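Local coordinates for periplasmic binding protein/LacI transcriptional regulator (Brachyspira murdochii, PDB 4KQC), which probably binds a carbohydrate as the periplasmic solute-binding component of an ABC transporter, at residues F135-L148 with S205-A217. Numbering follows the deposited sequence.
Sequences FTSDNKAKIAVLQL and SVLGIYLSNEAMA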
loop_
_atom_site.group_PDB
_atom_site.type_symbol
_atom_site.label_atom_id
_atom_site.label_comp_id
_atom_site.label_asym_id
_atom_site.label_seq_id
_atom_site.Cartn_x
_atom_site.Cartn_y
_atom_site.Cartn_z
ATOM N N PHE A 135 -23.613 15.840 -13.597
ATOM C CA PHE A 135 -22.732 16.173 -14.702
ATOM C C PHE A 135 -23.262 15.608 -16.009
ATOM O O PHE A 135 -24.356 15.005 -16.042
ATOM C CB PHE A 135 -21.295 15.741 -14.380
ATOM C CG PHE A 135 -20.711 16.588 -13.322
ATOM C CD1 PHE A 135 -20.987 16.358 -12.007
ATOM C CD2 PHE A 135 -19.860 17.634 -13.653
ATOM C CE1 PHE A 135 -20.474 17.185 -11.010
ATOM C CE2 PHE A 135 -19.351 18.463 -12.673
ATOM C CZ PHE A 135 -19.649 18.215 -11.334
ATOM N N THR A 136 -22.539 15.865 -17.074
ATOM C CA THR A 136 -22.983 15.434 -18.402
ATOM C C THR A 136 -21.851 14.883 -19.194
ATOM O O THR A 136 -20.677 15.032 -18.853
ATOM C CB THR A 136 -23.590 16.618 -19.195
ATOM O OG1 THR A 136 -22.597 17.643 -19.419
ATOM C CG2 THR A 136 -24.768 17.228 -18.492
ATOM N N SER A 137 -22.196 14.257 -20.307
ATOM C CA SER A 137 -21.196 13.684 -21.162
ATOM C C SER A 137 -20.217 14.730 -21.726
ATOM O O SER A 137 -19.044 14.429 -21.920
ATOM C CB SER A 137 -21.871 12.932 -22.299
ATOM O OG SER A 137 -20.883 12.437 -23.165
ATOM N N ASP A 138 -20.697 15.946 -21.972
ATOM C CA ASP A 138 -19.847 17.035 -22.489
ATOM C C ASP A 138 -19.056 17.769 -21.384
ATOM O O ASP A 138 -18.154 18.546 -21.694
ATOM C CB ASP A 138 -20.694 18.079 -23.243
ATOM C CG ASP A 138 -21.320 17.527 -24.545
ATOM O OD1 ASP A 138 -21.045 16.376 -24.970
ATOM O OD2 ASP A 138 -22.103 18.280 -25.169
ATOM N N ASN A 139 -19.398 17.535 -20.107
ATOM C CA ASN A 139 -18.728 18.178 -18.962
ATOM C C ASN A 139 -18.747 17.155 -17.791
ATOM O O ASN A 139 -19.597 17.231 -16.892
ATOM C CB ASN A 139 -19.414 19.492 -18.603
ATOM C CG ASN A 139 -18.751 20.260 -17.462
ATOM O OD1 ASN A 139 -17.584 20.092 -17.127
ATOM N ND2 ASN A 139 -19.501 21.194 -16.927
ATOM N N LYS A 140 -17.797 16.226 -17.834
ATOM C CA LYS A 140 -17.836 15.044 -16.968
ATOM C C LYS A 140 -17.329 15.383 -15.584
ATOM O O LYS A 140 -16.409 16.223 -15.441
ATOM C CB LYS A 140 -17.009 13.957 -17.569
ATOM C CG LYS A 140 -17.534 13.452 -18.904
ATOM C CD LYS A 140 -16.705 12.334 -19.426
ATOM C CE LYS A 140 -17.310 11.877 -20.756
ATOM N NZ LYS A 140 -16.735 10.564 -21.107
ATOM N N ALA A 141 -17.900 14.762 -14.558
ATOM C CA ALA A 141 -17.308 14.786 -13.212
ATOM C C ALA A 141 -15.957 14.116 -13.231
ATOM O O ALA A 141 -15.792 13.001 -13.761
ATOM C CB ALA A 141 -18.190 14.045 -12.221
ATOM N N LYS A 142 -14.990 14.712 -12.537
ATOM C CA LYS A 142 -13.634 14.181 -12.500
ATOM C C LYS A 142 -13.278 13.607 -11.139
ATOM O O LYS A 142 -13.565 14.219 -10.130
ATOM C CB LYS A 142 -12.635 15.288 -12.851
ATOM C CG LYS A 142 -12.937 16.043 -14.136
ATOM C CD LYS A 142 -12.988 15.091 -15.326
ATOM C CE LYS A 142 -12.751 15.823 -16.636
ATOM N NZ LYS A 142 -13.830 16.796 -16.939
ATOM N N ILE A 143 -12.682 12.434 -11.150
ATOM C CA ILE A 143 -12.080 11.825 -9.973
ATOM C C ILE A 143 -10.588 11.560 -10.266
ATOM O O ILE A 143 -10.241 10.903 -11.259
ATOM C CB ILE A 143 -12.777 10.531 -9.583
ATOM C CG1 ILE A 143 -14.274 10.798 -9.243
ATOM C CG2 ILE A 143 -12.062 9.888 -8.408
ATOM C CD1 ILE A 143 -15.264 10.529 -10.364
ATOM N N ALA A 144 -9.718 12.117 -9.449
ATOM C CA ALA A 144 -8.280 11.967 -9.642
ATOM C C ALA A 144 -7.771 10.772 -8.879
ATOM O O ALA A 144 -8.191 10.527 -7.716
ATOM C CB ALA A 144 -7.596 13.201 -9.147
ATOM N N VAL A 145 -6.898 10.011 -9.503
ATOM C CA VAL A 145 -6.249 8.868 -8.859
ATOM C C VAL A 145 -4.746 9.215 -8.804
ATOM O O VAL A 145 -4.123 9.258 -9.840
ATOM C CB VAL A 145 -6.498 7.602 -9.675
ATOM C CG1 VAL A 145 -5.618 6.418 -9.185
ATOM C CG2 VAL A 145 -7.995 7.264 -9.701
ATOM N N LEU A 146 -4.173 9.403 -7.621
ATOM C CA LEU A 146 -2.747 9.669 -7.508
ATOM C C LEU A 146 -2.108 8.322 -7.305
ATOM O O LEU A 146 -2.201 7.724 -6.212
ATOM C CB LEU A 146 -2.453 10.613 -6.340
ATOM C CG LEU A 146 -2.599 12.107 -6.660
ATOM C CD1 LEU A 146 -1.356 12.622 -7.381
ATOM C CD2 LEU A 146 -3.846 12.441 -7.459
ATOM N N GLN A 147 -1.517 7.836 -8.387
ATOM C CA GLN A 147 -0.876 6.534 -8.428
ATOM C C GLN A 147 0.573 6.666 -8.046
ATOM O O GLN A 147 1.242 7.494 -8.633
ATOM C CB GLN A 147 -1.000 6.017 -9.871
ATOM C CG GLN A 147 -0.126 4.808 -10.162
ATOM C CD GLN A 147 -0.318 4.247 -11.558
ATOM O OE1 GLN A 147 -1.321 4.521 -12.208
ATOM N NE2 GLN A 147 0.641 3.475 -12.024
ATOM N N LEU A 148 1.031 5.927 -7.030
ATOM C CA LEU A 148 2.347 6.264 -6.404
ATOM C C LEU A 148 3.544 6.109 -7.324
ATOM O O LEU A 148 4.531 6.852 -7.208
ATOM C CB LEU A 148 2.547 5.485 -5.075
ATOM C CG LEU A 148 2.535 3.956 -5.264
ATOM C CD1 LEU A 148 3.891 3.405 -4.905
ATOM C CD2 LEU A 148 1.467 3.205 -4.526
ATOM N N SER A 205 -11.954 21.707 -9.547
ATOM C CA SER A 205 -11.490 20.894 -10.663
ATOM C C SER A 205 -11.964 19.456 -10.664
ATOM O O SER A 205 -12.177 18.850 -11.761
ATOM C CB SER A 205 -9.968 20.889 -10.736
ATOM O OG SER A 205 -9.451 22.215 -10.871
ATOM N N VAL A 206 -12.089 18.866 -9.478
ATOM C CA VAL A 206 -12.430 17.441 -9.323
ATOM C C VAL A 206 -13.426 17.273 -8.218
ATOM O O VAL A 206 -13.624 18.180 -7.385
ATOM C CB VAL A 206 -11.183 16.565 -9.088
ATOM C CG1 VAL A 206 -10.111 16.703 -10.195
ATOM C CG2 VAL A 206 -10.585 16.858 -7.742
ATOM N N LEU A 207 -14.109 16.136 -8.193
ATOM C CA LEU A 207 -15.021 15.831 -7.077
ATOM C C LEU A 207 -14.348 15.020 -6.005
ATOM O O LEU A 207 -14.719 15.106 -4.823
ATOM C CB LEU A 207 -16.261 15.017 -7.526
ATOM C CG LEU A 207 -17.261 15.624 -8.479
ATOM C CD1 LEU A 207 -18.403 14.612 -8.758
ATOM C CD2 LEU A 207 -17.770 16.851 -7.764
ATOM N N GLY A 208 -13.403 14.183 -6.420
ATOM C CA GLY A 208 -12.770 13.263 -5.433
ATOM C C GLY A 208 -11.337 13.042 -5.816
ATOM O O GLY A 208 -10.961 13.234 -6.955
ATOM N N ILE A 209 -10.575 12.589 -4.834
ATOM C CA ILE A 209 -9.184 12.277 -5.009
ATOM C C ILE A 209 -8.865 11.029 -4.241
ATOM O O ILE A 209 -9.153 10.945 -3.023
ATOM C CB ILE A 209 -8.330 13.412 -4.475
ATOM C CG1 ILE A 209 -8.651 14.754 -5.202
ATOM C CG2 ILE A 209 -6.875 13.001 -4.596
ATOM C CD1 ILE A 209 -7.936 15.978 -4.596
ATOM N N TYR A 210 -8.328 10.037 -4.936
ATOM C CA TYR A 210 -7.868 8.768 -4.298
ATOM C C TYR A 210 -6.318 8.833 -4.188
ATOM O O TYR A 210 -5.594 9.030 -5.179
ATOM C CB TYR A 210 -8.278 7.565 -5.138
ATOM C CG TYR A 210 -7.552 6.280 -4.812
ATOM C CD1 TYR A 210 -7.348 5.839 -3.525
ATOM C CD2 TYR A 210 -7.097 5.460 -5.817
ATOM C CE1 TYR A 210 -6.758 4.599 -3.250
ATOM C CE2 TYR A 210 -6.453 4.289 -5.545
ATOM C CZ TYR A 210 -6.291 3.842 -4.293
ATOM O OH TYR A 210 -5.649 2.657 -4.111
ATOM N N LEU A 211 -5.836 8.722 -2.950
ATOM C CA LEU A 211 -4.436 8.729 -2.571
ATOM C C LEU A 211 -3.923 7.306 -2.373
ATOM O O LEU A 211 -4.353 6.649 -1.444
ATOM C CB LEU A 211 -4.336 9.553 -1.272
ATOM C CG LEU A 211 -4.920 10.970 -1.258
ATOM C CD1 LEU A 211 -5.037 11.475 0.168
ATOM C CD2 LEU A 211 -4.077 11.853 -2.147
ATOM N N SER A 212 -3.140 6.775 -3.315
ATOM C CA SER A 212 -2.741 5.360 -3.321
ATOM C C SER A 212 -1.743 4.936 -2.260
ATOM O O SER A 212 -1.539 3.735 -2.109
ATOM C CB SER A 212 -2.317 4.889 -4.719
ATOM O OG SER A 212 -1.108 5.485 -5.117
ATOM N N ASN A 213 -1.109 5.873 -1.549
ATOM C CA ASN A 213 -0.221 5.498 -0.476
ATOM C C ASN A 213 -0.005 6.656 0.481
ATOM O O ASN A 213 -0.545 7.740 0.290
ATOM C CB ASN A 213 1.092 4.822 -0.939
ATOM C CG ASN A 213 2.105 5.786 -1.436
ATOM O OD1 ASN A 213 1.803 6.927 -1.647
ATOM N ND2 ASN A 213 3.322 5.297 -1.702
ATOM N N GLU A 214 0.746 6.394 1.542
ATOM C CA GLU A 214 1.031 7.426 2.521
ATOM C C GLU A 214 1.778 8.658 1.960
ATOM O O GLU A 214 1.510 9.799 2.318
ATOM C CB GLU A 214 1.856 6.772 3.655
ATOM C CG GLU A 214 2.150 7.705 4.760
ATOM C CD GLU A 214 3.076 7.025 5.830
ATOM O OE1 GLU A 214 3.397 5.814 5.752
ATOM O OE2 GLU A 214 3.484 7.776 6.718
ATOM N N ALA A 215 2.708 8.438 1.029
ATOM C CA ALA A 215 3.449 9.526 0.434
ATOM C C ALA A 215 2.489 10.407 -0.337
ATOM O O ALA A 215 2.598 11.605 -0.289
ATOM C CB ALA A 215 4.504 8.985 -0.501
HETATM N N MSE A 216 1.551 9.813 -1.075
HETATM C CA MSE A 216 0.529 10.616 -1.733
HETATM C C MSE A 216 -0.247 11.460 -0.764
HETATM O O MSE A 216 -0.532 12.635 -1.056
HETATM C CB MSE A 216 -0.430 9.769 -2.568
HETATM C CG MSE A 216 0.089 8.846 -3.652
HETATM SE SE MSE A 216 1.188 9.754 -5.001
HETATM C CE MSE A 216 2.982 9.303 -4.313
ATOM N N ALA A 217 -0.657 10.866 0.358
ATOM C CA ALA A 217 -1.407 11.614 1.382
ATOM C C ALA A 217 -0.580 12.766 1.947
ATOM O O ALA A 217 -1.082 13.884 2.065
ATOM C CB ALA A 217 -1.849 10.693 2.470
#
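L146, the last residue of strand 141-146, and L148, in the loop just after it, bury the most surface here, and S212, N213 and M216 meet them. L146 O is gripped twice by one residue. S212 N donates to L146 O at 3.2 Å. S212 OG donates to L146 O at 2.7 Å, in the carbonyl plane on a lone pair. The hydroxyl gets there because OG sits between the backbone N and the carbonyl carbon (chi1 69°). S212 OG also lies 2.9 Å from L148 N.

M216 is a selenomethionine whose chain, bent at chi2 and chi3, brings its end against both leucines. M216 SE lies 4.0 Å from L146 CB, and M216 CE 3.9 Å from L148 CB. L148 crosses N213 at about a right angle, with L148 CB 3.5 Å from N213 ND2. N213 is the N-cap of helix 214-223, and its OD1 accepts from M216 N. Its ND2 donates to Q189. With an alanine here in place of the asparagine, M216 N would probably lose its capping acceptor, Q189 OE1 would lose the bond from ND2, and one flank of L148 would be uncovered.

L207 closes the other end of the contact. L207 CD1 packs on A141 CB at 3.5 Å and also reaches the F135 ring. L207 N donates almost straight to K142 O. Between the two ends the strands run parallel. A144 N donates to G208 O, Y210 N to A144 O, and L146 N to Y210 O. V145 and Y210 share one face of the sheet, which helix 152-171 covers through F161. A144, L146, I209 and L211 point to the opposite face.

Strands 141-146 and 208-211 are neighbours in the core of one Rossmann-like lobe, with a strand order typical of type I periplasmic binding proteins.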